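Ferritin like protein (Caulobacter vibrioides, PDB 3HL1) is of unknown function but belongs to the ferritin-like family and probably binds metal. Local coordinates at residues Y44-A49 and F237-R242; G108-T113 and P244-V249; Q157-V162 and S187-F192; L182-S187 and L196-I201. All coordinates share one frame; numbering follows the deposited sequence. Where two conformers were deposited one is given.

Contact 1: Y44-A49 and F237-R242; sequences YRLIQA and FDFIRR
Leu46 leans out from helix 42-67 straight at helix 233-242, and its side chain is the one to follow. Its CB already lies 4.1 Å from Ile240 CD1. CG stands anti to the carbonyl carbon, and with chi2 at -180° the branch carries CD1 forward to the tip of the contact. There CD1 meets two residues at once: Phe239 CD2 at 3.7 Å, where side chain and ring cross at about a right angle, and Ile240 CG1 at 3.8 Å, where leucine and isoleucine slide past each other in opposite directions.

On the next residue, Ile47 CG1 touches Ile240 CD1 at 4.0 Å, so the tip of Ile240 is shared between two neighbours on the other helix. The same CG1 approaches Phe237 CE1 obliquely at 4.2 Å. All of this is apolar packing. Within 237-242, Asp238, Arg241 and Arg242 form a salt-bridge network: Arg241 grips Asp238 OD1 side-on with NE and NH2, while Arg242 NE reaches OD2 from above the carboxylate plane.

The two helical segments run nearly antiparallel, at 155° with axes 10.6 Å apart, a spacing bridged by branched and aromatic side chains in this ferritin-like protein. Trp231 packs on both Leu46 and Phe239, meeting the latter edge-to-face. Further in, Phe237 rests on Met118 and Cys119 of helix 112-121, and Ile47 on Val32 and Leu33 of helix 8-35.

Contact 2: G108-T113 and P244-V249; sequences GPLDLT and PNWPGV
Trp246, Leu110 and Val249 account for most of the surface buried here, where the turn leading into helix 112-121 meets the extended loop that follows helix 233-242. The six-membered part of the indole slides up to the backbone of 110-112. Its CZ3 comes within 3.3 Å of Asp111 C, with the carbonyl carbon at the ring edge, and CE3 lies 4.0 Å from Leu110 CG. On the far corner, CH2 has Leu112 CD1 at 4.2 Å.

Leu110 sits at the centre of an inverse gamma turn, and its CB points toward the loop. With CG anti to the backbone N (chi1 -178°), the chain crosses Trp246 obliquely and sends CD2 to Pro247 CD at 3.7 Å, the leucine lying at about a right angle to the proline. Val249 fills in beside CB: its CG1 is 3.8 Å from Leu110 CB, while CG2, in the crowded position between backbone N and carbonyl carbon, reaches Pro109 CB at 4.1 Å. The side chains thus meet by apolar packing, while the indole edge rests on peptide backbone. Asp111, whose CB points away from the loop, is the N-cap of helix 112-121 and forms a salt bridge with Arg114.

Leu110 packs onward against Val32 of helix 8-35 and Pro43 of helix 42-67, and Trp246 onto Val115 of helix 112-121. The contact lies near the surface, over the place where these three helices come together.

Contact 3: Q157-V162 and S187-F192; sequences QLRGHV and SGDAGF
The start of helix 188-207 in this ferritin-like fold is held against the short 3-10 turn around Gly160 that follows helix 144-157. Arg159 does most of the reaching. Its CG takes the crowded position between backbone N and carbonyl carbon (chi1 66°), and from there the chain runs extended to NE, crossing Phe192 obliquely on its way to Asp189. Low on the chain, Arg159 CB lies 3.6 Å from Phe192 CB, and the aromatic ring is turned 47° to the guanidinium plane.

At the outer end the guanidinium and the carboxylate of Asp189 are 42° apart and do not stack. Instead Asp189 OD1 comes to the guanidinium edge, near its plane, making a salt bridge with Arg159 NE at 3.0 Å through a bent, weak hydrogen bond. A water bridges the second pair of tips, accepting from NH2 and donating to OD2, while NH1 turns back to Glu156 O at the end of the preceding helix. The arginine is thus gripped from two sides, which should fix the rotation of its head.

Val162 supplies the buried half. Its CG1, anti to the backbone N, points at the helix and packs directly on the bare backbone of Gly191, 3.9 Å from Gly191 CA. Gly188 adopts a positive phi as the chain enters the helix. Its N donates to Val162 O at 2.8 Å in a nearly straight bond, the donor lying well above the carbonyl plane.

Contact 4: L182-S187 and L196-I201; sequences LTVTES and LTLVDI
This is apolar packing between an extended, irregular strip of chain and the helix it leads into: residues 182-187 come immediately before helix 188-207, and their first part lies back alongside Leu198 and Ile201. Leu198 is the central residue on the helix. CG stands anti to the carbonyl carbon, and both methyls lie against one side of Leu182. CD1 is 3.7 Å from Leu182 O, and CD2 is 4.0 Å from Leu182 CB, the two leucines crossing obliquely.

CD1 serves a second neighbour as well. Val184 offers CG2, the methyl anti to its own carbonyl carbon, and this approaches Leu198 CD1 at 4.1 Å, again at an oblique crossing. The helix of this ferritin-like protein thus presents one row of aliphatic side chains, Leu198 and, three residues on, Ile201, to the returning strip, while Val199 faces helices 42-67 and 144-157. Ile201 meets the strip farther along: with chi2 at 159° its chain stretches out, and CD1 touches Leu182 CD2 at 3.7 Å, tip to tip. Leu182 is therefore held at both ends of its side chain, CB by one helix residue and CD2 by the next in the row.

The strip's polar backbone atoms find several partners. Leu182 O accepts a hydrogen bond from Asn63 ND2 of helix 42-67, and Val184 N donates to Gln168 OE1. Farther along, the backbone N atoms of Thr185 and Glu186 both donate hydrogen bonds to Gln194 OE1, which lies on helix 188-207 one turn before Leu198.

Going from the N terminus, helix 42-67 supplies the first half of contact 1, and the chain then reaches 108-113, the first half of contact 2. Both wait until after residue 236 for their partners, so their long loops cross; the two contacts touch where Ile47 and Ile240 pack on Leu110 and where the 240-241 backbone meets Trp246, and join helices 42-67, 112-121 and 233-242 at one end. Nested inside both loops are contacts 3 and 4, which close much shorter ones. These cross as well, share Ser187 and both lean on helix 188-207, fastening the irregular 158-187 connection to it. The centres of contacts 1 and 3 are about 37 Å apart, on opposite sides of the chain's centre.

Contact 1: Y44-A49 and F237-R242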
# COMPACT_ATOMS: atom_id res chain seq x y z
N TYR A 44 -5.41 -17.21 -0.58
CA TYR A 44 -4.21 -16.91 -1.36
C TYR A 44 -4.52 -16.10 -2.62
O TYR A 44 -3.91 -15.08 -2.86
CB TYR A 44 -3.48 -18.18 -1.75
CG TYR A 44 -2.13 -17.94 -2.35
CD1 TYR A 44 -1.99 -17.60 -3.70
CD2 TYR A 44 -1.00 -18.14 -1.60
CE1 TYR A 44 -0.72 -17.42 -4.26
CE2 TYR A 44 0.25 -17.99 -2.16
CZ TYR A 44 0.37 -17.61 -3.49
OH TYR A 44 1.62 -17.48 -4.01
N ARG A 45 -5.49 -16.55 -3.41
CA ARG A 45 -5.84 -15.84 -4.64
C ARG A 45 -6.49 -14.46 -4.36
O ARG A 45 -6.30 -13.51 -5.11
CB ARG A 45 -6.68 -16.74 -5.55
CG ARG A 45 -5.81 -17.84 -6.27
CD ARG A 45 -6.30 -19.28 -6.05
NE ARG A 45 -6.96 -19.91 -7.20
CZ ARG A 45 -6.38 -20.65 -8.15
NH1 ARG A 45 -5.06 -20.87 -8.18
NH2 ARG A 45 -7.13 -21.17 -9.12
N LEU A 46 -7.25 -14.35 -3.27
CA LEU A 46 -7.80 -13.05 -2.89
C LEU A 46 -6.71 -12.05 -2.53
O LEU A 46 -6.76 -10.91 -2.96
CB LEU A 46 -8.78 -13.16 -1.72
CG LEU A 46 -10.13 -13.88 -1.96
CD1 LEU A 46 -10.97 -13.87 -0.64
CD2 LEU A 46 -10.89 -13.22 -3.15
N ILE A 47 -5.75 -12.50 -1.74
CA ILE A 47 -4.65 -11.63 -1.30
C ILE A 47 -3.68 -11.22 -2.42
O ILE A 47 -3.23 -10.07 -2.51
CB ILE A 47 -3.89 -12.25 -0.10
CG1 ILE A 47 -4.83 -12.29 1.10
CG2 ILE A 47 -2.62 -11.41 0.27
CD1 ILE A 47 -4.28 -13.12 2.33
N GLN A 48 -3.34 -12.18 -3.27
CA GLN A 48 -2.50 -11.94 -4.41
C GLN A 48 -3.06 -10.84 -5.30
O GLN A 48 -2.34 -9.91 -5.65
CB GLN A 48 -2.34 -13.24 -5.18
CG GLN A 48 -1.41 -13.16 -6.33
CD GLN A 48 -1.36 -14.48 -7.05
OE1 GLN A 48 -0.30 -15.06 -7.18
NE2 GLN A 48 -2.51 -15.00 -7.43
N ALA A 49 -4.34 -10.89 -5.63
CA ALA A 49 -4.93 -9.89 -6.48
C ALA A 49 -4.86 -8.52 -5.78
O ALA A 49 -4.53 -7.50 -6.41
CB ALA A 49 -6.39 -10.27 -6.87
N PHE A 237 -11.14 -9.16 2.54
CA PHE A 237 -10.46 -9.48 3.78
C PHE A 237 -11.43 -9.82 4.89
O PHE A 237 -11.15 -10.71 5.67
CB PHE A 237 -9.49 -8.34 4.21
CG PHE A 237 -8.39 -8.02 3.17
CD1 PHE A 237 -7.97 -8.97 2.23
CD2 PHE A 237 -7.78 -6.75 3.14
CE1 PHE A 237 -6.98 -8.66 1.30
CE2 PHE A 237 -6.81 -6.44 2.21
CZ PHE A 237 -6.40 -7.39 1.29
N ASP A 238 -12.57 -9.15 4.94
CA ASP A 238 -13.62 -9.50 5.89
C ASP A 238 -14.16 -10.91 5.59
O ASP A 238 -14.46 -11.68 6.48
CB ASP A 238 -14.72 -8.44 5.86
CG ASP A 238 -15.74 -8.62 6.97
OD1 ASP A 238 -15.35 -8.73 8.16
OD2 ASP A 238 -16.94 -8.67 6.63
N PHE A 239 -14.23 -11.26 4.31
CA PHE A 239 -14.60 -12.61 3.90
C PHE A 239 -13.65 -13.65 4.49
O PHE A 239 -14.08 -14.63 5.09
CB PHE A 239 -14.61 -12.71 2.38
CG PHE A 239 -14.87 -14.09 1.87
CD1 PHE A 239 -16.19 -14.55 1.71
CD2 PHE A 239 -13.82 -14.92 1.52
CE1 PHE A 239 -16.45 -15.85 1.22
CE2 PHE A 239 -14.06 -16.22 1.05
CZ PHE A 239 -15.39 -16.67 0.88
N ILE A 240 -12.35 -13.40 4.36
CA ILE A 240 -11.34 -14.32 4.87
C ILE A 240 -11.46 -14.40 6.38
O ILE A 240 -11.40 -15.49 6.94
CB ILE A 240 -9.89 -13.90 4.46
CG1 ILE A 240 -9.70 -14.02 2.94
CG2 ILE A 240 -8.85 -14.75 5.18
CD1 ILE A 240 -8.48 -13.27 2.38
N ARG A 241 -11.65 -13.25 7.02
CA ARG A 241 -11.76 -13.19 8.49
C ARG A 241 -12.86 -14.10 9.03
O ARG A 241 -12.72 -14.68 10.11
CB ARG A 241 -12.01 -11.76 8.96
CG ARG A 241 -11.91 -11.54 10.46
CD ARG A 241 -12.24 -10.07 10.77
NE ARG A 241 -13.63 -9.73 10.39
CZ ARG A 241 -14.70 -9.75 11.20
NH1 ARG A 241 -14.59 -10.07 12.50
NH2 ARG A 241 -15.91 -9.42 10.74
N ARG A 242 -13.94 -14.21 8.24
CA ARG A 242 -15.14 -14.99 8.59
C ARG A 242 -15.13 -16.46 8.20
O ARG A 242 -16.02 -17.18 8.63
CB ARG A 242 -16.37 -14.35 7.95
CG ARG A 242 -16.67 -12.95 8.44
CD ARG A 242 -17.75 -12.31 7.57
NE ARG A 242 -18.04 -10.94 7.96
CZ ARG A 242 -18.77 -10.59 9.02
NH1 ARG A 242 -19.34 -11.50 9.81
NH2 ARG A 242 -18.96 -9.30 9.29

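Contact 2: G108-T113 and P244-V249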
# COMPACT_ATOMS: atom_id res chain seq x y z
N GLY A 108 3.56 -11.19 9.92
CA GLY A 108 3.23 -12.53 10.33
C GLY A 108 2.47 -13.27 9.24
O GLY A 108 2.33 -12.75 8.11
N PRO A 109 2.02 -14.51 9.54
CA PRO A 109 1.38 -15.35 8.57
C PRO A 109 -0.11 -15.02 8.47
O PRO A 109 -0.57 -14.04 9.07
CB PRO A 109 1.60 -16.76 9.13
CG PRO A 109 1.54 -16.56 10.59
CD PRO A 109 2.15 -15.20 10.84
N LEU A 110 -0.83 -15.80 7.66
CA LEU A 110 -2.28 -15.69 7.61
C LEU A 110 -2.81 -16.20 8.97
O LEU A 110 -3.02 -17.35 9.16
CB LEU A 110 -2.85 -16.54 6.48
CG LEU A 110 -4.38 -16.40 6.40
CD1 LEU A 110 -4.75 -15.00 5.81
CD2 LEU A 110 -4.94 -17.55 5.53
N ASP A 111 -2.95 -15.31 9.94
CA ASP A 111 -3.58 -15.65 11.22
C ASP A 111 -4.58 -14.55 11.56
O ASP A 111 -4.65 -13.53 10.87
CB ASP A 111 -2.55 -15.88 12.32
CG ASP A 111 -1.65 -14.64 12.56
OD1 ASP A 111 -1.98 -13.52 12.13
OD2 ASP A 111 -0.60 -14.80 13.22
N LEU A 112 -5.34 -14.73 12.61
CA LEU A 112 -6.37 -13.73 12.96
C LEU A 112 -5.82 -12.31 13.11
O LEU A 112 -6.41 -11.35 12.62
CB LEU A 112 -7.12 -14.17 14.22
CG LEU A 112 -8.33 -13.28 14.53
CD1 LEU A 112 -9.29 -13.19 13.33
CD2 LEU A 112 -9.04 -13.78 15.79
N THR A 113 -4.70 -12.20 13.81
CA THR A 113 -4.04 -10.93 14.05
C THR A 113 -3.74 -10.18 12.73
O THR A 113 -4.01 -8.99 12.62
CB THR A 113 -2.72 -11.12 14.85
OG1 THR A 113 -3.01 -11.71 16.13
CG2 THR A 113 -2.03 -9.74 15.13
N PRO A 244 -14.69 -20.48 8.04
CA PRO A 244 -14.51 -21.55 9.03
C PRO A 244 -13.15 -22.26 8.95
O PRO A 244 -12.59 -22.64 9.99
CB PRO A 244 -15.65 -22.53 8.74
CG PRO A 244 -16.31 -22.07 7.49
CD PRO A 244 -15.70 -20.82 7.01
N ASN A 245 -12.61 -22.46 7.75
CA ASN A 245 -11.42 -23.30 7.61
C ASN A 245 -10.26 -22.62 6.89
O ASN A 245 -10.22 -22.56 5.65
CB ASN A 245 -11.78 -24.60 6.88
CG ASN A 245 -12.86 -25.37 7.59
OD1 ASN A 245 -12.63 -25.96 8.66
ND2 ASN A 245 -14.08 -25.34 7.02
N TRP A 246 -9.30 -22.13 7.67
CA TRP A 246 -8.17 -21.40 7.08
C TRP A 246 -7.14 -22.37 6.60
O TRP A 246 -6.97 -23.42 7.21
CB TRP A 246 -7.56 -20.45 8.09
CG TRP A 246 -8.47 -19.31 8.40
CD1 TRP A 246 -9.85 -19.27 8.28
CD2 TRP A 246 -8.09 -18.07 8.97
NE1 TRP A 246 -10.33 -18.06 8.71
CE2 TRP A 246 -9.26 -17.30 9.14
CE3 TRP A 246 -6.87 -17.53 9.37
CZ2 TRP A 246 -9.24 -16.02 9.68
CZ3 TRP A 246 -6.86 -16.26 9.89
CH2 TRP A 246 -8.04 -15.52 10.05
N PRO A 247 -6.46 -22.05 5.48
CA PRO A 247 -5.48 -22.98 4.95
C PRO A 247 -4.25 -23.07 5.86
O PRO A 247 -3.99 -22.15 6.65
CB PRO A 247 -5.11 -22.36 3.59
CG PRO A 247 -5.35 -20.89 3.76
CD PRO A 247 -6.56 -20.82 4.67
N GLY A 248 -3.48 -24.14 5.70
CA GLY A 248 -2.23 -24.32 6.45
C GLY A 248 -1.22 -23.24 6.08
O GLY A 248 -1.18 -22.81 4.92
N VAL A 249 -0.47 -22.78 7.07
CA VAL A 249 0.54 -21.76 6.88
C VAL A 249 1.90 -22.25 7.36
O VAL A 249 2.01 -23.12 8.25
CB VAL A 249 0.19 -20.45 7.60
CG1 VAL A 249 -1.22 -19.95 7.12
CG2 VAL A 249 0.24 -20.63 9.11

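Contact 3: Q157-V162 and S187-F192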
# COMPACT_ATOMS: atom_id res chain seq x y z
N GLN A 157 -7.35 22.73 -5.36
CA GLN A 157 -6.89 24.08 -5.12
C GLN A 157 -5.63 24.38 -5.86
O GLN A 157 -5.45 25.53 -6.31
CB GLN A 157 -6.63 24.31 -3.64
CG GLN A 157 -7.90 24.27 -2.77
CD GLN A 157 -7.64 24.52 -1.30
OE1 GLN A 157 -6.57 24.99 -0.92
NE2 GLN A 157 -8.62 24.23 -0.46
N LEU A 158 -4.76 23.37 -5.99
CA LEU A 158 -3.47 23.55 -6.62
C LEU A 158 -3.36 23.00 -8.05
O LEU A 158 -2.26 22.79 -8.56
CB LEU A 158 -2.39 22.94 -5.70
CG LEU A 158 -2.23 23.65 -4.34
CD1 LEU A 158 -1.59 22.78 -3.30
CD2 LEU A 158 -1.49 24.99 -4.42
N ARG A 159 -4.50 22.80 -8.71
CA ARG A 159 -4.55 22.29 -10.08
C ARG A 159 -3.82 23.12 -11.16
O ARG A 159 -3.45 22.59 -12.20
CB ARG A 159 -5.99 22.09 -10.50
CG ARG A 159 -6.80 23.41 -10.62
CD ARG A 159 -8.28 23.04 -10.73
NE ARG A 159 -9.10 24.21 -10.97
CZ ARG A 159 -9.59 25.02 -10.04
NH1 ARG A 159 -9.37 24.85 -8.75
NH2 ARG A 159 -10.32 26.06 -10.42
N GLY A 160 -3.55 24.39 -10.87
CA GLY A 160 -2.71 25.18 -11.74
C GLY A 160 -1.32 24.66 -11.95
O GLY A 160 -0.68 25.00 -12.94
N HIS A 161 -0.84 23.83 -11.02
CA HIS A 161 0.46 23.22 -11.12
C HIS A 161 0.50 21.97 -11.97
O HIS A 161 1.59 21.45 -12.23
CB HIS A 161 0.97 22.87 -9.72
CG HIS A 161 1.40 24.06 -8.94
ND1 HIS A 161 0.58 24.67 -8.02
CD2 HIS A 161 2.56 24.77 -8.96
CE1 HIS A 161 1.22 25.69 -7.48
NE2 HIS A 161 2.41 25.79 -8.05
N VAL A 162 -0.66 21.45 -12.37
CA VAL A 162 -0.69 20.22 -13.17
C VAL A 162 -0.12 20.42 -14.55
O VAL A 162 -0.54 21.32 -15.29
CB VAL A 162 -2.05 19.61 -13.25
CG1 VAL A 162 -1.97 18.37 -14.18
CG2 VAL A 162 -2.58 19.30 -11.82
N SER A 187 -2.64 19.13 -19.08
CA SER A 187 -2.24 20.11 -18.10
C SER A 187 -3.43 20.80 -17.48
O SER A 187 -4.58 20.68 -17.94
CB SER A 187 -1.32 21.14 -18.70
OG SER A 187 -0.15 20.52 -19.22
N GLY A 188 -3.14 21.53 -16.40
CA GLY A 188 -4.12 22.38 -15.76
C GLY A 188 -5.36 21.63 -15.38
O GLY A 188 -5.25 20.52 -14.92
N ASP A 189 -6.53 22.22 -15.61
CA ASP A 189 -7.83 21.64 -15.16
C ASP A 189 -8.12 20.27 -15.73
O ASP A 189 -8.63 19.41 -15.00
CB ASP A 189 -9.04 22.54 -15.52
CG ASP A 189 -9.14 23.80 -14.67
OD1 ASP A 189 -8.25 24.06 -13.85
OD2 ASP A 189 -10.13 24.55 -14.85
N ALA A 190 -7.86 20.08 -17.03
CA ALA A 190 -8.03 18.77 -17.69
C ALA A 190 -7.19 17.67 -17.02
O ALA A 190 -7.67 16.56 -16.79
CB ALA A 190 -7.69 18.86 -19.17
N GLY A 191 -5.91 17.97 -16.71
CA GLY A 191 -5.05 16.98 -16.05
C GLY A 191 -5.49 16.75 -14.63
O GLY A 191 -5.37 15.65 -14.09
N PHE A 192 -6.00 17.79 -13.98
CA PHE A 192 -6.56 17.63 -12.66
C PHE A 192 -7.74 16.64 -12.70
O PHE A 192 -7.85 15.77 -11.85
CB PHE A 192 -7.00 18.96 -12.04
CG PHE A 192 -8.00 18.79 -10.93
CD1 PHE A 192 -7.65 18.19 -9.74
CD2 PHE A 192 -9.31 19.20 -11.09
CE1 PHE A 192 -8.57 18.03 -8.72
CE2 PHE A 192 -10.23 19.01 -10.09
CZ PHE A 192 -9.86 18.46 -8.90
O HOH W 1 -10.78 26.55 -13.47

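Contact 4: L182-S187 and L196-I201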
# COMPACT_ATOMS: atom_id res chain seq x y z
N LEU A 182 -3.03 4.91 -17.45
CA LEU A 182 -3.58 5.47 -16.25
C LEU A 182 -2.55 6.52 -15.79
O LEU A 182 -1.82 6.37 -14.79
CB LEU A 182 -3.87 4.38 -15.26
CG LEU A 182 -5.05 3.45 -15.57
CD1 LEU A 182 -5.15 2.45 -14.45
CD2 LEU A 182 -6.38 4.19 -15.72
N THR A 183 -2.49 7.55 -16.61
CA THR A 183 -1.53 8.62 -16.48
C THR A 183 -2.22 9.95 -16.69
O THR A 183 -3.33 10.05 -17.23
CB THR A 183 -0.43 8.51 -17.55
OG1 THR A 183 -1.02 8.65 -18.83
CG2 THR A 183 0.27 7.18 -17.51
N VAL A 184 -1.52 11.01 -16.32
CA VAL A 184 -1.98 12.35 -16.53
C VAL A 184 -1.27 12.90 -17.75
O VAL A 184 -0.06 13.18 -17.74
CB VAL A 184 -1.76 13.20 -15.26
CG1 VAL A 184 -2.20 14.65 -15.50
CG2 VAL A 184 -2.53 12.55 -14.05
N THR A 185 -2.04 13.03 -18.83
CA THR A 185 -1.51 13.46 -20.12
C THR A 185 -1.82 14.92 -20.43
O THR A 185 -1.24 15.47 -21.34
CB THR A 185 -2.09 12.62 -21.27
OG1 THR A 185 -3.52 12.76 -21.27
CG2 THR A 185 -1.73 11.16 -21.10
N GLU A 186 -2.75 15.53 -19.71
CA GLU A 186 -3.14 16.92 -19.94
C GLU A 186 -2.74 17.84 -18.78
O GLU A 186 -2.56 17.41 -17.65
CB GLU A 186 -4.65 17.04 -20.10
CG GLU A 186 -5.30 16.12 -21.09
CD GLU A 186 -4.91 16.44 -22.51
OE1 GLU A 186 -4.84 17.64 -22.83
OE2 GLU A 186 -4.68 15.48 -23.30
N SER A 187 -2.64 19.13 -19.08
CA SER A 187 -2.24 20.11 -18.10
C SER A 187 -3.43 20.80 -17.48
O SER A 187 -4.58 20.68 -17.94
CB SER A 187 -1.32 21.14 -18.70
OG SER A 187 -0.15 20.52 -19.22
N LEU A 196 -8.03 13.03 -10.76
CA LEU A 196 -9.18 12.65 -9.92
C LEU A 196 -9.68 11.25 -10.25
O LEU A 196 -10.07 10.48 -9.38
CB LEU A 196 -10.36 13.62 -10.07
CG LEU A 196 -10.39 14.92 -9.26
CD1 LEU A 196 -11.74 15.64 -9.55
CD2 LEU A 196 -10.18 14.70 -7.76
N THR A 197 -9.66 10.91 -11.53
CA THR A 197 -10.06 9.58 -11.94
C THR A 197 -9.13 8.56 -11.32
O THR A 197 -9.58 7.55 -10.83
CB THR A 197 -10.07 9.49 -13.46
OG1 THR A 197 -10.98 10.49 -13.96
CG2 THR A 197 -10.44 8.09 -13.96
N LEU A 198 -7.83 8.83 -11.37
CA LEU A 198 -6.84 7.92 -10.76
C LEU A 198 -7.08 7.76 -9.27
O LEU A 198 -7.01 6.63 -8.76
CB LEU A 198 -5.40 8.35 -11.06
CG LEU A 198 -4.98 8.57 -12.51
CD1 LEU A 198 -3.49 8.79 -12.58
CD2 LEU A 198 -5.45 7.48 -13.36
N VAL A 199 -7.41 8.86 -8.56
CA VAL A 199 -7.78 8.72 -7.13
C VAL A 199 -9.00 7.81 -6.94
O VAL A 199 -9.02 6.97 -6.03
CB VAL A 199 -8.01 10.07 -6.44
CG1 VAL A 199 -8.51 9.88 -4.98
CG2 VAL A 199 -6.72 10.89 -6.45
N ASP A 200 -10.01 7.98 -7.79
CA ASP A 200 -11.24 7.16 -7.74
C ASP A 200 -11.00 5.68 -7.93
O ASP A 200 -11.52 4.90 -7.19
CB ASP A 200 -12.30 7.65 -8.75
CG ASP A 200 -13.03 8.89 -8.25
OD1 ASP A 200 -12.99 9.18 -7.02
OD2 ASP A 200 -13.63 9.59 -9.08
N ILE A 201 -10.14 5.32 -8.88
CA ILE A 201 -9.71 3.95 -9.03
C ILE A 201 -9.05 3.40 -7.78
O ILE A 201 -9.32 2.27 -7.43
CB ILE A 201 -8.69 3.79 -10.20
CG1 ILE A 201 -9.36 4.06 -11.56
CG2 ILE A 201 -8.08 2.36 -10.19
CD1 ILE A 201 -8.40 4.43 -12.66